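Local coordinates for protein copper-containing nitrite reductase (Bradyrhizobium sp. ORS 375, PDB 6THE) that catalyses the reduction of nitrite to nitric oxide, as the copper-containing core of a four-domain heme-cupredoxin-copper enzyme, at residues A[39-49]-A[168-178]; A[200-210]-A[291-299]. All blocks are in the same frame, centred on the assembly; numbering follows the deposited sequence.

Contact 1 (A[39-49]-A[168-178])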
ATOM      1  N   GLU A  39      19.151   8.239  26.272  1.00 23.82           N
ATOM      2  CA  GLU A  39      18.333   9.427  26.098  1.00 23.76           C
ATOM      3  C   GLU A  39      18.887  10.236  24.930  1.00 23.61           C
ATOM      4  O   GLU A  39      20.046  10.647  24.950  1.00 23.69           O
ATOM      5  CB  GLU A  39      18.324  10.248  27.391  1.00 23.90           C
ATOM      6  CG  GLU A  39      17.203  11.273  27.462  1.00 24.04           C
ATOM      7  CD  GLU A  39      15.821  10.731  27.793  1.00 24.16           C
ATOM      8  OE1 GLU A  39      15.716   9.535  28.140  1.00 24.20           O
ATOM      9  OE2 GLU A  39      14.850  11.508  27.703  1.00 24.23           O
ATOM     10  N   GLY A  40      18.045  10.453  23.913  1.00 23.49           N
ATOM     11  CA  GLY A  40      18.461  11.128  22.695  1.00 23.38           C
ATOM     12  C   GLY A  40      17.520  12.266  22.312  1.00 23.30           C
ATOM     13  O   GLY A  40      16.396  12.344  22.806  1.00 23.31           O
ATOM     14  N   ARG A  41      18.003  13.137  21.418  1.00 23.20           N
ATOM     15  CA  ARG A  41      17.250  14.282  20.935  1.00 23.17           C
ATOM     16  C   ARG A  41      16.259  13.819  19.870  1.00 23.19           C
ATOM     17  O   ARG A  41      16.659  13.396  18.787  1.00 23.23           O
ATOM     18  CB  ARG A  41      18.211  15.343  20.386  1.00 23.14           C
ATOM     19  CG  ARG A  41      17.528  16.541  19.743  1.00 23.07           C
ATOM     20  CD  ARG A  41      18.381  17.157  18.651  1.00 23.07           C
ATOM     21  NE  ARG A  41      17.644  18.130  17.854  1.00 23.08           N
ATOM     22  CZ  ARG A  41      16.923  17.844  16.773  1.00 23.02           C
ATOM     23  NH1 ARG A  41      16.830  16.598  16.337  1.00 22.97           N
ATOM     24  NH2 ARG A  41      16.294  18.810  16.130  1.00 23.02           N
ATOM     25  N   LEU A  42      14.965  13.900  20.204  1.00 23.18           N
ATOM     26  CA  LEU A  42      13.882  13.567  19.290  1.00 23.17           C
ATOM     27  C   LEU A  42      13.526  14.805  18.469  1.00 23.19           C
ATOM     28  O   LEU A  42      13.412  14.736  17.248  1.00 23.10           O
ATOM     29  CB  LEU A  42      12.683  13.066  20.105  1.00 23.15           C
ATOM     30  CG  LEU A  42      11.334  13.037  19.386  1.00 23.13           C
ATOM     31  CD1 LEU A  42      11.303  11.964  18.309  1.00 23.09           C
ATOM     32  CD2 LEU A  42      10.199  12.824  20.377  1.00 23.14           C
ATOM     33  N   ALA A  43      13.338  15.928  19.172  1.00 23.29           N
ATOM     34  CA  ALA A  43      13.110  17.228  18.565  1.00 23.37           C
ATOM     35  C   ALA A  43      13.849  18.284  19.383  1.00 23.49           C
ATOM     36  O   ALA A  43      14.509  17.954  20.367  1.00 23.55           O
ATOM     37  CB  ALA A  43      11.629  17.510  18.495  1.00 23.34           C
ATOM     38  N   GLU A  44      13.741  19.550  18.964  1.00 23.58           N
ATOM     39  CA  GLU A  44      14.368  20.644  19.687  1.00 23.64           C
ATOM     40  C   GLU A  44      13.608  20.879  20.990  1.00 23.52           C
ATOM     41  O   GLU A  44      12.443  21.272  20.973  1.00 23.59           O
ATOM     42  CB  GLU A  44      14.456  21.903  18.819  1.00 23.77           C
ATOM     43  CG  GLU A  44      15.456  21.796  17.678  1.00 23.92           C
ATOM     44  CD  GLU A  44      16.921  21.688  18.071  1.00 24.02           C
ATOM     45  OE1 GLU A  44      17.309  22.278  19.102  1.00 24.09           O
ATOM     46  OE2 GLU A  44      17.676  21.012  17.343  1.00 24.06           O
ATOM     47  N   GLY A  45      14.284  20.607  22.112  1.00 23.32           N
ATOM     48  CA  GLY A  45      13.705  20.760  23.438  1.00 23.08           C
ATOM     49  C   GLY A  45      13.041  19.477  23.932  1.00 22.91           C
ATOM     50  O   GLY A  45      12.621  19.403  25.085  1.00 22.91           O
ATOM     51  N   THR A  46      12.964  18.470  23.053  1.00 22.70           N
ATOM     52  CA  THR A  46      12.286  17.222  23.362  1.00 22.51           C
ATOM     53  C   THR A  46      13.280  16.063  23.296  1.00 22.32           C
ATOM     54  O   THR A  46      14.006  15.914  22.314  1.00 22.31           O
ATOM     55  CB  THR A  46      11.076  17.003  22.444  1.00 22.55           C
ATOM     56  OG1 THR A  46      10.427  18.259  22.237  1.00 22.66           O
ATOM     57  CG2 THR A  46      10.083  16.005  22.999  1.00 22.50           C
ATOM     58  N   THR A  47      13.292  15.249  24.359  1.00 22.02           N
ATOM     59  CA  THR A  47      14.122  14.058  24.438  1.00 21.73           C
ATOM     60  C   THR A  47      13.227  12.829  24.579  1.00 21.47           C
ATOM     61  O   THR A  47      12.094  12.934  25.046  1.00 21.46           O
ATOM     62  CB  THR A  47      15.149  14.164  25.573  1.00 21.74           C
ATOM     63  OG1 THR A  47      14.450  14.433  26.790  1.00 21.79           O
ATOM     64  CG2 THR A  47      16.192  15.236  25.334  1.00 21.70           C
ATOM     65  N   PHE A  48      13.752  11.665  24.174  1.00 21.14           N
ATOM     66  CA  PHE A  48      12.987  10.428  24.158  1.00 20.87           C
ATOM     67  C   PHE A  48      13.868   9.264  24.608  1.00 20.76           C
ATOM     68  O   PHE A  48      15.084   9.292  24.425  1.00 20.77           O
ATOM     69  CB  PHE A  48      12.393  10.199  22.765  1.00 20.74           C
ATOM     70  CG  PHE A  48      11.512   8.982  22.625  1.00 20.65           C
ATOM     71  CD1 PHE A  48      10.193   9.003  23.054  1.00 20.61           C
ATOM     72  CD2 PHE A  48      11.999   7.816  22.052  1.00 20.63           C
ATOM     73  CE1 PHE A  48       9.384   7.884  22.921  1.00 20.56           C
ATOM     74  CE2 PHE A  48      11.190   6.697  21.919  1.00 20.60           C
ATOM     75  CZ  PHE A  48       9.884   6.733  22.354  1.00 20.58           C
ATOM     76  N   GLY A  49      13.231   8.245  25.199  1.00 20.56           N
ATOM     77  CA  GLY A  49      13.905   7.023  25.607  1.00 20.35           C
ATOM     78  C   GLY A  49      14.037   6.042  24.444  1.00 20.20           C
ATOM     79  O   GLY A  49      13.110   5.288  24.158  1.00 20.26           O
ATOM     80  N   ILE A 168       3.558  12.471  25.741  1.00 25.13           N
ATOM     81  CA  ILE A 168       3.302  13.896  25.613  1.00 25.28           C
ATOM     82  C   ILE A 168       2.983  14.215  24.152  1.00 25.49           C
ATOM     83  O   ILE A 168       3.513  13.570  23.249  1.00 25.44           O
ATOM     84  CB  ILE A 168       4.487  14.729  26.151  1.00 25.25           C
ATOM     85  CG1 ILE A 168       5.838  14.227  25.629  1.00 25.19           C
ATOM     86  CG2 ILE A 168       4.451  14.788  27.672  1.00 25.21           C
ATOM     87  CD1 ILE A 168       7.003  15.149  25.924  1.00 25.14           C
ATOM     88  N   PRO A 169       2.100  15.205  23.878  1.00 25.70           N
ATOM     89  CA  PRO A 169       1.738  15.565  22.505  1.00 25.86           C
ATOM     90  C   PRO A 169       2.900  16.193  21.738  1.00 26.07           C
ATOM     91  O   PRO A 169       3.877  16.640  22.337  1.00 26.07           O
ATOM     92  CB  PRO A 169       0.620  16.608  22.674  1.00 25.81           C
ATOM     93  CG  PRO A 169       0.148  16.443  24.103  1.00 25.76           C
ATOM     94  CD  PRO A 169       1.378  16.014  24.873  1.00 25.72           C
ATOM     95  N   TYR A 170       2.770  16.213  20.406  1.00 26.32           N
ATOM     96  CA  TYR A 170       3.713  16.877  19.520  1.00 26.57           C
ATOM     97  C   TYR A 170       3.751  18.367  19.854  1.00 26.66           C
ATOM     98  O   TYR A 170       2.709  19.012  19.944  1.00 26.68           O
ATOM     99  CB  TYR A 170       3.314  16.646  18.059  1.00 26.71           C
ATOM    100  CG  TYR A 170       4.147  17.379  17.035  1.00 26.88           C
ATOM    101  CD1 TYR A 170       3.827  18.669  16.637  1.00 26.93           C
ATOM    102  CD2 TYR A 170       5.250  16.778  16.449  1.00 26.93           C
ATOM    103  CE1 TYR A 170       4.588  19.346  15.697  1.00 27.04           C
ATOM    104  CE2 TYR A 170       6.023  17.441  15.508  1.00 27.02           C
ATOM    105  CZ  TYR A 170       5.689  18.729  15.129  1.00 27.09           C
ATOM    106  OH  TYR A 170       6.443  19.387  14.201  1.00 27.13           O
ATOM    107  N   GLY A 171       4.966  18.894  20.037  1.00 26.75           N
ATOM    108  CA  GLY A 171       5.164  20.305  20.327  1.00 26.83           C
ATOM    109  C   GLY A 171       5.582  20.544  21.777  1.00 26.90           C
ATOM    110  O   GLY A 171       6.200  21.560  22.085  1.00 27.01           O
ATOM    111  N   GLN A 172       5.229  19.596  22.654  1.00 26.92           N
ATOM    112  CA  GLN A 172       5.570  19.670  24.066  1.00 27.01           C
ATOM    113  C   GLN A 172       7.034  19.282  24.252  1.00 27.11           C
ATOM    114  O   GLN A 172       7.468  18.231  23.781  1.00 27.25           O
ATOM    115  CB  GLN A 172       4.646  18.766  24.886  1.00 26.97           C
ATOM    116  CG  GLN A 172       5.007  18.688  26.364  1.00 26.94           C
ATOM    117  CD  GLN A 172       4.481  19.857  27.161  1.00 26.94           C
ATOM    118  OE1 GLN A 172       3.302  19.918  27.502  1.00 27.03           O
ATOM    119  NE2 GLN A 172       5.363  20.789  27.483  1.00 26.89           N
ATOM    120  N   HIS A 173       7.783  20.149  24.944  1.00 27.11           N
ATOM    121  CA  HIS A 173       9.167  19.880  25.294  1.00 27.06           C
ATOM    122  C   HIS A 173       9.218  19.070  26.588  1.00 27.05           C
ATOM    123  O   HIS A 173       8.232  19.003  27.319  1.00 27.03           O
ATOM    124  CB  HIS A 173       9.968  21.187  25.392  1.00 27.09           C
ATOM    125  CG  HIS A 173      10.002  21.983  24.130  1.00 27.10           C
ATOM    126  ND1 HIS A 173      10.142  23.358  24.130  1.00 27.13           N
ATOM    127  CD2 HIS A 173       9.904  21.615  22.833  1.00 27.10           C
ATOM    128  CE1 HIS A 173      10.138  23.800  22.889  1.00 27.12           C
ATOM    129  NE2 HIS A 173       9.990  22.750  22.074  1.00 27.07           N
ATOM    130  N   GLY A 174      10.378  18.460  26.852  1.00 27.08           N
ATOM    131  CA  GLY A 174      10.582  17.653  28.043  1.00 27.11           C
ATOM    132  C   GLY A 174      10.893  16.198  27.700  1.00 27.20           C
ATOM    133  O   GLY A 174      11.121  15.865  26.538  1.00 27.29           O
ATOM    134  N   SER A 175      10.895  15.345  28.732  1.00 27.22           N
ATOM    135  CA  SER A 175      11.200  13.931  28.582  1.00 27.26           C
ATOM    136  C   SER A 175       9.965  13.177  28.095  1.00 27.31           C
ATOM    137  O   SER A 175       8.886  13.307  28.672  1.00 27.48           O
ATOM    138  CB  SER A 175      11.728  13.353  29.870  1.00 27.23           C
ATOM    139  OG  SER A 175      12.921  14.013  30.269  0.20 27.24           O
ATOM    140  N   ALA A 176      10.146  12.392  27.027  1.00 27.25           N
ATOM    141  CA  ALA A 176       9.068  11.614  26.438  1.00 27.26           C
ATOM    142  C   ALA A 176       9.350  10.123  26.605  1.00 27.26           C
ATOM    143  O   ALA A 176      10.481   9.674  26.433  1.00 27.29           O
ATOM    144  CB  ALA A 176       8.896  11.985  24.986  1.00 27.20           C
ATOM    145  N   GLU A 177       8.296   9.372  26.947  1.00 27.27           N
ATOM    146  CA  GLU A 177       8.369   7.926  27.075  1.00 27.23           C
ATOM    147  C   GLU A 177       7.382   7.288  26.099  1.00 27.05           C
ATOM    148  O   GLU A 177       6.511   7.968  25.557  1.00 27.02           O
ATOM    149  CB  GLU A 177       8.107   7.503  28.524  1.00 27.50           C
ATOM    150  CG  GLU A 177       6.681   7.750  28.988  1.00 27.85           C
ATOM    151  CD  GLU A 177       6.460   7.688  30.490  1.00 28.10           C
ATOM    152  OE1 GLU A 177       7.270   8.281  31.234  1.00 28.15           O
ATOM    153  OE2 GLU A 177       5.473   7.053  30.914  1.00 28.29           O
ATOM    154  N   PHE A 178       7.535   5.976  25.890  1.00 26.76           N
ATOM    155  CA  PHE A 178       6.689   5.211  24.989  1.00 26.50           C
ATOM    156  C   PHE A 178       5.276   5.117  25.561  1.00 26.38           C
ATOM    157  O   PHE A 178       5.100   4.946  26.766  1.00 26.45           O
ATOM    158  CB  PHE A 178       7.295   3.825  24.750  1.00 26.41           C
ATOM    159  CG  PHE A 178       6.463   2.894  23.906  1.00 26.37           C
ATOM    160  CD1 PHE A 178       6.525   2.943  22.520  1.00 26.34           C
ATOM    161  CD2 PHE A 178       5.624   1.960  24.496  1.00 26.32           C
ATOM    162  CE1 PHE A 178       5.760   2.084  21.745  1.00 26.25           C
ATOM    163  CE2 PHE A 178       4.858   1.102  23.720  1.00 26.27           C
ATOM    164  CZ  PHE A 178       4.930   1.164  22.348  1.00 26.22           C
TER
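Thr46, Thr47 and Phe48 pair in parallel with Gly174, Ser175 and Ala176, so the short strand 174-176 extends the sheet beyond strand 46-53. Gly174 N donates a hydrogen bond to Gly45 O (3.0 Å), Gly174 O receives Thr47 N, and Ala176 N binds Thr47 O at 2.8 Å; the last link, from Gly49 N to Ala176 O, is weak. Before the pairing, Leu42 and Ala43 form a classic beta bulge opposite Thr46.

Phe48 has its CG anti to the backbone N (chi1 -177°), which brings the ring alongside residues 176-177. Its CB and CG skirt Ala176 O. CD1 comes 3.5 Å from Ala176 O, obliquely to the ring, and 3.8 Å from Ala176 CB, which sits in plane at the ring edge; CE1 passes on to Glu177 C (3.8 Å). Beyond the contact, this ring meets Ile164 of strand 155-164 and Tyr50.

At the other end, Gly45 CA sits over one face of the His173 imidazole, 4.2 Å from its centroid, in a CH-pi contact, while Thr46 OG1 lies at the ring edge and bonds weakly to Gln172 O. On the face bearing Thr47 and Ser175, Thr47 OG1 donates to the anti lone pair of Glu39 OE2 (3.1 Å). A valine in place of Thr47 would probably leave that carboxylate oxygen without this donor and set the Glu39 side chain freer to turn.

Polar side chains thus add little across the strands: the Thr47 bond stays within 39-49, that of Thr46 is weak, and the regular bonds are those of the backbone.

Contact 2 (A[200-210]-A[291-299]). With 9JE (pentane-1,5-diol), chain T.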
ATOM      1  N   LEU A 200      17.417  14.584   8.744  1.00 21.53           N
ATOM      2  CA  LEU A 200      17.924  14.706   7.386  1.00 21.70           C
ATOM      3  C   LEU A 200      17.577  16.087   6.836  1.00 21.94           C
ATOM      4  O   LEU A 200      17.653  16.316   5.630  1.00 21.96           O
ATOM      5  CB  LEU A 200      17.330  13.592   6.516  1.00 21.58           C
ATOM      6  CG  LEU A 200      17.508  12.159   7.023  1.00 21.49           C
ATOM      7  CD1 LEU A 200      16.884  11.167   6.055  1.00 21.43           C
ATOM      8  CD2 LEU A 200      18.974  11.824   7.246  1.00 21.48           C
ATOM      9  N   SER A 201      17.201  17.003   7.738  1.00 22.27           N
ATOM     10  CA  SER A 201      16.859  18.368   7.373  1.00 22.54           C
ATOM     11  C   SER A 201      17.873  19.341   7.973  1.00 22.72           C
ATOM     12  O   SER A 201      18.706  19.893   7.255  1.00 22.71           O
ATOM     13  CB  SER A 201      15.450  18.710   7.791  1.00 22.59           C
ATOM     14  OG  SER A 201      14.506  17.898   7.110  1.00 22.77           O
ATOM     15  N   LYS A 202      17.791  19.532   9.295  1.00 22.99           N
ATOM     16  CA  LYS A 202      18.608  20.499  10.010  1.00 23.21           C
ATOM     17  C   LYS A 202      19.918  19.850  10.452  1.00 23.41           C
ATOM     18  O   LYS A 202      20.944  20.524  10.537  1.00 23.56           O
ATOM     19  CB  LYS A 202      17.787  21.133  11.144  1.00 23.20           C
ATOM     20  CG  LYS A 202      18.449  21.221  12.516  1.00 23.33           C
ATOM     21  CD  LYS A 202      19.387  22.397  12.697  1.00 23.46           C
ATOM     22  CE  LYS A 202      20.188  22.309  13.980  1.00 23.51           C
ATOM     23  NZ  LYS A 202      21.378  23.193  13.948  1.00 23.51           N
ATOM     24  N   LEU A 203      19.878  18.535  10.704  1.00 23.56           N
ATOM     25  CA  LEU A 203      21.018  17.814  11.252  1.00 23.68           C
ATOM     26  C   LEU A 203      21.952  17.354  10.134  1.00 23.75           C
ATOM     27  O   LEU A 203      23.046  17.895   9.985  1.00 23.73           O
ATOM     28  CB  LEU A 203      20.518  16.638  12.099  1.00 23.72           C
ATOM     29  CG  LEU A 203      20.452  16.875  13.609  1.00 23.74           C
ATOM     30  CD1 LEU A 203      19.499  18.008  13.959  1.00 23.75           C
ATOM     31  CD2 LEU A 203      20.043  15.603  14.334  1.00 23.74           C
ATOM     32  N   HIS A 204      21.513  16.356   9.356  1.00 23.90           N
ATOM     33  CA  HIS A 204      22.349  15.753   8.328  1.00 24.01           C
ATOM     34  C   HIS A 204      21.662  15.839   6.966  1.00 24.07           C
ATOM     35  O   HIS A 204      21.114  14.847   6.487  1.00 24.04           O
ATOM     36  CB  HIS A 204      22.695  14.300   8.693  1.00 24.04           C
ATOM     37  CG  HIS A 204      23.086  14.096  10.117  1.00 24.12           C
ATOM     38  ND1 HIS A 204      24.338  14.429  10.596  1.00 24.22           N
ATOM     39  CD2 HIS A 204      22.402  13.587  11.165  1.00 24.14           C
ATOM     40  CE1 HIS A 204      24.407  14.139  11.880  1.00 24.20           C
ATOM     41  NE2 HIS A 204      23.231  13.621  12.254  1.00 24.15           N
ATOM     42  N   PRO A 205      21.678  17.012   6.288  1.00 24.13           N
ATOM     43  CA  PRO A 205      21.077  17.136   4.959  1.00 24.26           C
ATOM     44  C   PRO A 205      21.896  16.402   3.898  1.00 24.43           C
ATOM     45  O   PRO A 205      23.123  16.489   3.882  1.00 24.58           O
ATOM     46  CB  PRO A 205      21.071  18.651   4.700  1.00 24.16           C
ATOM     47  CG  PRO A 205      22.206  19.186   5.549  1.00 24.12           C
ATOM     48  CD  PRO A 205      22.266  18.277   6.760  1.00 24.11           C
ATOM     49  N   LEU A 206      21.191  15.668   3.028  1.00 24.51           N
ATOM     50  CA  LEU A 206      21.797  14.953   1.915  1.00 24.55           C
ATOM     51  C   LEU A 206      22.377  15.970   0.934  1.00 24.66           C
ATOM     52  O   LEU A 206      21.794  17.031   0.724  1.00 24.64           O
ATOM     53  CB  LEU A 206      20.724  14.095   1.234  1.00 24.45           C
ATOM     54  CG  LEU A 206      20.371  12.773   1.917  1.00 24.34           C
ATOM     55  CD1 LEU A 206      19.421  12.993   3.085  1.00 24.31           C
ATOM     56  CD2 LEU A 206      19.749  11.810   0.918  1.00 24.33           C
ATOM     57  N   LYS A 207      23.531  15.635   0.345  1.00 24.87           N
ATOM     58  CA  LYS A 207      24.201  16.536  -0.580  1.00 25.04           C
ATOM     59  C   LYS A 207      24.729  15.762  -1.785  1.00 25.16           C
ATOM     60  O   LYS A 207      25.398  14.741  -1.636  1.00 25.16           O
ATOM     61  CB  LYS A 207      25.292  17.341   0.134  1.00 25.07           C
ATOM     62  CG  LYS A 207      24.785  18.515   0.961  1.00 25.15           C
ATOM     63  CD  LYS A 207      25.880  19.394   1.526  1.00 25.31           C
ATOM     64  CE  LYS A 207      25.333  20.563   2.318  1.00 25.46           C
ATOM     65  NZ  LYS A 207      26.415  21.406   2.879  1.00 25.52           N
ATOM     66  N   ALA A 208      24.402  16.276  -2.976  1.00 25.37           N
ATOM     67  CA  ALA A 208      24.858  15.733  -4.245  1.00 25.55           C
ATOM     68  C   ALA A 208      25.172  16.886  -5.196  1.00 25.69           C
ATOM     69  O   ALA A 208      24.858  18.038  -4.902  1.00 25.73           O
ATOM     70  CB  ALA A 208      23.805  14.814  -4.816  1.00 25.57           C
ATOM     71  N   LYS A 209      25.798  16.563  -6.332  1.00 25.91           N
ATOM     72  CA  LYS A 209      26.134  17.558  -7.337  1.00 26.13           C
ATOM     73  C   LYS A 209      25.406  17.232  -8.640  1.00 26.22           C
ATOM     74  O   LYS A 209      24.968  16.101  -8.845  1.00 26.26           O
ATOM     75  CB  LYS A 209      27.654  17.666  -7.504  1.00 26.23           C
ATOM     76  CG  LYS A 209      28.390  18.237  -6.298  1.00 26.34           C
ATOM     77  CD  LYS A 209      29.877  18.421  -6.512  1.00 26.44           C
ATOM     78  CE  LYS A 209      30.579  18.981  -5.293  1.00 26.47           C
ATOM     79  NZ  LYS A 209      32.014  19.244  -5.555  1.00 26.49           N
ATOM     80  N   VAL A 210      25.278  18.246  -9.504  1.00 26.15           N
ATOM     81  CA  VAL A 210      24.548  18.140 -10.758  1.00 26.10           C
ATOM     82  C   VAL A 210      25.220  17.087 -11.639  1.00 26.09           C
ATOM     83  O   VAL A 210      26.407  17.193 -11.943  1.00 26.12           O
ATOM     84  CB  VAL A 210      24.451  19.505 -11.469  1.00 26.12           C
ATOM     85  CG1 VAL A 210      23.824  19.393 -12.851  1.00 26.11           C
ATOM     86  CG2 VAL A 210      23.706  20.532 -10.629  1.00 26.18           C
ATOM     87  N   LEU A 291      10.426  14.828   7.137  1.00 24.40           N
ATOM     88  CA  LEU A 291      10.910  15.742   6.115  1.00 24.65           C
ATOM     89  C   LEU A 291      12.417  15.555   5.956  1.00 24.85           C
ATOM     90  O   LEU A 291      13.151  15.541   6.942  1.00 24.88           O
ATOM     91  CB  LEU A 291      10.578  17.176   6.544  1.00 24.68           C
ATOM     92  CG  LEU A 291      10.754  18.253   5.475  1.00 24.68           C
ATOM     93  CD1 LEU A 291       9.471  18.437   4.677  1.00 24.67           C
ATOM     94  CD2 LEU A 291      11.172  19.573   6.106  1.00 24.73           C
ATOM     95  N   GLY A 292      12.858  15.413   4.701  1.00 25.13           N
ATOM     96  CA  GLY A 292      14.267  15.272   4.371  1.00 25.44           C
ATOM     97  C   GLY A 292      14.692  16.275   3.301  1.00 25.75           C
ATOM     98  O   GLY A 292      13.887  16.658   2.455  1.00 25.85           O
ATOM     99  N   ILE A 293      15.964  16.690   3.352  1.00 26.05           N
ATOM    100  CA  ILE A 293      16.483  17.706   2.449  1.00 26.32           C
ATOM    101  C   ILE A 293      17.662  17.129   1.667  1.00 26.69           C
ATOM    102  O   ILE A 293      18.549  16.502   2.241  1.00 26.61           O
ATOM    103  CB  ILE A 293      16.859  18.991   3.221  1.00 26.18           C
ATOM    104  CG1 ILE A 293      15.649  19.645   3.897  1.00 26.14           C
ATOM    105  CG2 ILE A 293      17.615  19.974   2.335  1.00 26.15           C
ATOM    106  CD1 ILE A 293      14.558  20.103   2.949  1.00 26.19           C
ATOM    107  N   LEU A 294      17.640  17.354   0.347  1.00 27.23           N
ATOM    108  CA  LEU A 294      18.732  17.003  -0.547  1.00 27.86           C
ATOM    109  C   LEU A 294      19.198  18.264  -1.272  1.00 28.46           C
ATOM    110  O   LEU A 294      18.514  18.764  -2.164  1.00 28.52           O
ATOM    111  CB  LEU A 294      18.250  15.921  -1.523  1.00 27.77           C
ATOM    112  CG  LEU A 294      19.166  15.604  -2.708  1.00 27.71           C
ATOM    113  CD1 LEU A 294      20.470  14.967  -2.252  1.00 27.62           C
ATOM    114  CD2 LEU A 294      18.460  14.703  -3.710  1.00 27.63           C
ATOM    115  N   HIS A 295      20.360  18.780  -0.851  1.00 29.29           N
ATOM    116  CA  HIS A 295      20.963  19.959  -1.452  1.00 30.13           C
ATOM    117  C   HIS A 295      21.771  19.550  -2.681  1.00 30.91           C
ATOM    118  O   HIS A 295      22.650  18.695  -2.592  1.00 30.88           O
ATOM    119  CB  HIS A 295      21.836  20.705  -0.432  1.00 30.09           C
ATOM    120  CG  HIS A 295      21.069  21.464   0.599  1.00 30.02           C
ATOM    121  ND1 HIS A 295      20.266  22.542   0.281  1.00 30.07           N
ATOM    122  CD2 HIS A 295      20.999  21.323   1.941  1.00 29.98           C
ATOM    123  CE1 HIS A 295      19.721  23.024   1.380  1.00 29.96           C
ATOM    124  NE2 HIS A 295      20.158  22.293   2.413  1.00 29.98           N
ATOM    125  N   VAL A 296      21.459  20.175  -3.821  1.00 31.97           N
ATOM    126  CA  VAL A 296      22.167  19.915  -5.065  1.00 32.96           C
ATOM    127  C   VAL A 296      22.835  21.208  -5.527  1.00 33.84           C
ATOM    128  O   VAL A 296      22.161  22.198  -5.806  1.00 33.91           O
ATOM    129  CB  VAL A 296      21.238  19.325  -6.145  1.00 32.84           C
ATOM    130  CG1 VAL A 296      21.961  19.146  -7.473  1.00 32.80           C
ATOM    131  CG2 VAL A 296      20.618  18.010  -5.697  1.00 32.74           C
ATOM    132  N   GLN A 297      24.171  21.173  -5.601  1.00 35.15           N
ATOM    133  CA  GLN A 297      24.971  22.331  -5.964  1.00 36.49           C
ATOM    134  C   GLN A 297      25.618  22.098  -7.327  1.00 37.19           C
ATOM    135  O   GLN A 297      26.076  20.995  -7.620  1.00 37.18           O
ATOM    136  CB  GLN A 297      26.027  22.605  -4.890  1.00 36.86           C
ATOM    137  CG  GLN A 297      25.443  23.026  -3.547  1.00 37.34           C
ATOM    138  CD  GLN A 297      26.475  23.117  -2.448  1.00 37.62           C
ATOM    139  OE1 GLN A 297      27.648  23.398  -2.685  1.00 37.72           O
ATOM    140  NE2 GLN A 297      26.036  22.884  -1.221  1.00 37.68           N
ATOM    141  N   GLY A 298      25.644  23.154  -8.149  1.00 38.11           N
ATOM    142  CA  GLY A 298      26.258  23.101  -9.466  1.00 39.38           C
ATOM    143  C   GLY A 298      25.660  24.128 -10.426  1.00 40.41           C
ATOM    144  O   GLY A 298      24.878  24.983 -10.015  1.00 40.42           O
ATOM    145  N   PRO A 299      26.014  24.073 -11.733  1.00 41.16           N
ATOM    146  CA  PRO A 299      25.493  25.020 -12.719  1.00 41.75           C
ATOM    147  C   PRO A 299      24.054  24.704 -13.125  1.00 42.38           C
ATOM    148  O   PRO A 299      23.610  23.562 -13.018  1.00 42.53           O
ATOM    149  CB  PRO A 299      26.439  24.832 -13.915  1.00 41.76           C
ATOM    150  CG  PRO A 299      26.889  23.389 -13.811  1.00 41.58           C
ATOM    151  CD  PRO A 299      26.944  23.096 -12.325  1.00 41.38           C
TER
HETATM  152  C02 9JE T 519      26.694  14.491   4.819  1.00 23.26           C
HETATM  153  C03 9JE T 519      26.124  15.861   5.083  1.00 23.25           C
HETATM  154  C04 9JE T 519      25.847  16.129   6.544  1.00 23.28           C
HETATM  155  C05 9JE T 519      26.564  17.344   7.091  1.00 23.27           C
HETATM  156  C06 9JE T 519      28.070  17.281   6.966  1.00 23.27           C
HETATM  157  O01 9JE T 519      28.020  14.361   5.305  1.00 23.12           O
HETATM  158  O07 9JE T 519      28.636  16.248   7.754  1.00 23.32           O
HETATM  159  O   HOH W   1      14.657  13.983   8.565  1.00 17.18           O
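Leu206 to Lys209 run parallel to Leu294 to Gln297, the short strand axes 4.5 Å apart and inclined by 25°; Leu206 N donates to Ile293 O, His295 N to Leu206 O, Ala208 N to His295 O and Gln297 N to Ala208 O. A weak bond from Val210 N to Gln297 O follows.

On the face of Leu206, Ala208 and Leu294, the anti placement of Leu294 CG relative to the backbone N (chi1 169°) carries CD1 over to Leu206 CB at 3.6 Å and also against Ala208 CB. Leu206 and Ala208 in turn rest on Phe157 and His155 at strand 155-164. Farther on, Val210 CG2 meets Val296 CG1 at 3.9 Å.

The opposite face carries His295, Lys207 and Gln297. Pro205 CB comes to the edge of the imidazole, 3.8 Å from His295 CD2, while Ile293 CG2, from the same strand as the histidine, lies over one face near the rim. Lys207 CG packs on His295 CB and its CE passes obliquely by the imidazole, the ammonium nitrogen NZ staying 6.3 Å from His295 NE2.

In the short helix 199-203, Ser201 OG donates to Leu291 O (2.7 Å), arriving from well above the carbonyl plane. A water that accepts from Leu200 N donates to the same carbonyl, and Leu200 O takes Ile293 N (2.9 Å). Beside this turn, the pentane-1,5-diol lies against Pro205 O and His204 CA, with Asp15 completing its pocket.

Edge strand 206-209 is therefore held by backbone bonds and apolar packing, whereas the helix is tied polar-fashion, serine and water both serving one carbonyl.

How the contacts relate
Contact 1 closes before contact 2 opens along the chain, and their centres lie 26 Å apart. Each is a parallel pairing at the margin of a different mixed sheet: 174-176 is the outermost strand beside 46-53 in one, 206-209 the outermost beside 292-297 in another. Both pack against strand 155-164, contact 1 at Ile164 and contact 2 at Phe157 and His155. They also touch directly, Arg41 CZ lying 3.8 Å from Leu203 CD1. Contact 1 therefore brings a strand from the second half of the chain onto the sheet of the first, consistent with the two joined cupredoxin domains of this enzyme family, while contact 2 adds an edge strand to a sheet drawn wholly from the second half.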